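Local coordinates for protein AGR_C_1268p (Agrobacterium tumefaciens str. C58, PDB 2GHS) that probably hydrolyses sugar lactones such as gluconolactone with the help of a bound divalent metal ion, at residues I105-D109 with G110-R114. Sequence-based numbering, arbitrary orientation. Where two conformers were deposited one is given.
With K (potassium ion), chain B.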
# COMPACT_ATOMS: atom_id res chain seq x y z
N ILE A 105 0.32 -13.47 0.94
CA ILE A 105 -0.07 -12.61 -0.17
C ILE A 105 -1.59 -12.52 -0.19
O ILE A 105 -2.28 -13.55 -0.15
CB ILE A 105 0.40 -13.17 -1.51
CG1 ILE A 105 1.92 -13.01 -1.65
CG2 ILE A 105 -0.32 -12.47 -2.64
CD1 ILE A 105 2.48 -13.62 -2.90
N ALA A 106 -2.10 -11.29 -0.26
CA ALA A 106 -3.53 -11.05 -0.46
C ALA A 106 -3.74 -10.89 -1.95
O ALA A 106 -3.02 -10.18 -2.62
CB ALA A 106 -3.98 -9.79 0.25
N SER A 107 -4.78 -11.54 -2.46
CA SER A 107 -5.09 -11.46 -3.85
C SER A 107 -6.59 -11.41 -4.09
O SER A 107 -7.39 -11.55 -3.14
CB SER A 107 -4.55 -12.69 -4.55
OG SER A 107 -5.37 -13.85 -4.36
N ASP A 108 -6.97 -11.24 -5.36
CA ASP A 108 -8.34 -11.30 -5.81
C ASP A 108 -9.00 -12.64 -5.61
O ASP A 108 -10.23 -12.74 -5.66
CB ASP A 108 -8.47 -10.84 -7.28
CG ASP A 108 -7.64 -11.68 -8.28
OD1 ASP A 108 -6.68 -12.35 -7.87
OD2 ASP A 108 -7.94 -11.58 -9.52
N ASP A 109 -8.21 -13.67 -5.39
CA ASP A 109 -8.75 -14.99 -5.23
C ASP A 109 -8.63 -15.59 -3.81
O ASP A 109 -9.04 -16.74 -3.58
CB ASP A 109 -8.07 -15.91 -6.27
CG ASP A 109 -8.42 -15.52 -7.74
OD1 ASP A 109 -9.41 -14.77 -7.99
OD2 ASP A 109 -7.68 -15.97 -8.65
N GLY A 110 -8.15 -14.80 -2.85
CA GLY A 110 -7.96 -15.25 -1.51
C GLY A 110 -6.59 -14.89 -0.97
O GLY A 110 -5.80 -14.19 -1.64
N LEU A 111 -6.33 -15.33 0.25
CA LEU A 111 -5.07 -15.14 0.94
C LEU A 111 -4.25 -16.43 0.86
O LEU A 111 -4.75 -17.52 1.16
CB LEU A 111 -5.36 -14.86 2.39
CG LEU A 111 -6.09 -13.56 2.63
CD1 LEU A 111 -7.00 -13.68 3.83
CD2 LEU A 111 -5.09 -12.46 2.83
N PHE A 112 -3.01 -16.31 0.39
CA PHE A 112 -2.13 -17.46 0.09
C PHE A 112 -0.81 -17.32 0.83
O PHE A 112 -0.28 -16.19 1.00
CB PHE A 112 -1.83 -17.50 -1.40
CG PHE A 112 -2.98 -17.98 -2.23
CD1 PHE A 112 -4.04 -17.12 -2.49
CD2 PHE A 112 -3.05 -19.29 -2.69
CE1 PHE A 112 -5.12 -17.55 -3.25
CE2 PHE A 112 -4.15 -19.72 -3.44
CZ PHE A 112 -5.19 -18.85 -3.70
N LEU A 113 -0.30 -18.44 1.30
CA LEU A 113 1.08 -18.53 1.81
C LEU A 113 2.02 -18.72 0.63
O LEU A 113 1.69 -19.46 -0.30
CB LEU A 113 1.21 -19.71 2.76
CG LEU A 113 0.32 -19.72 4.00
CD1 LEU A 113 0.78 -20.84 4.98
CD2 LEU A 113 0.29 -18.37 4.71
N ARG A 114 3.18 -18.08 0.67
CA ARG A 114 4.17 -18.20 -0.37
C ARG A 114 5.46 -18.65 0.30
O ARG A 114 5.94 -17.99 1.24
CB ARG A 114 4.43 -16.87 -1.05
CG ARG A 114 5.51 -16.96 -2.14
CD ARG A 114 5.54 -15.70 -2.99
NE ARG A 114 6.56 -15.84 -4.00
CZ ARG A 114 7.86 -15.60 -3.84
NH1 ARG A 114 8.36 -15.06 -2.74
NH2 ARG A 114 8.66 -15.84 -4.83
K K B . -12.66 -11.81 -5.76
O HOH W 1 -11.96 -9.64 -4.10
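The Phe112 ring meets the turn ahead of it with one corner: CE1 lies 4.0 Å from Asp109 O, which sits at the ring edge near its plane, and 3.9 Å from Ser107 OG, which approaches obliquely. Phe90 meets this ring with the planes about 40° apart, and Leu123 of the neighbouring strand also touches the Phe112 side chain. The Ser107 hydroxyl donates one bond and accepts another. It gives its proton to Gly110 O at 2.8 Å, while Ser107 N reaches the same oxygen from the opposite face of the carbonyl plane, a bent bond at 136°. OG also accepts from Asp109 N at 3.0 Å, making an ST turn inside the type I turn Ser107 to Gly110; chi1 of 78°, between backbone N and carbonyl carbon, keeps it over the loop. Gly110 closes the turn, and its N returns only a weak, long bond to Ser107 O. This is the tight hairpin between the two middle strands of a four-stranded antiparallel propeller blade. Further along, Ile105 and Phe112 form a second hydrogen-bonded pair, nearly straight in both directions, with Ile105 N to Phe112 O at 2.8 Å. On the face that carries Phe112, Ile105 CD1 can reach Arg114 CD in one of its two conformers; the Arg114 chain, extended from CG to NE, carries NH1 to a hydrogen bond with Gln103 OE1. Between the two pairs, Ala106 and Leu111 form a non-hydrogen-bonded one: Ala106 CB meets Leu111 CD2 on the other face, toward the next blade, where Ile149 touches Ala106 and Leu147 touches Leu111. At the tip, Asp108 O binds the potassium ion at 2.6 Å, together with carbonyl oxygens of Glu128, Leu131 and Asn134 and a water, while its carboxylate is held by Met91 N and Arg154.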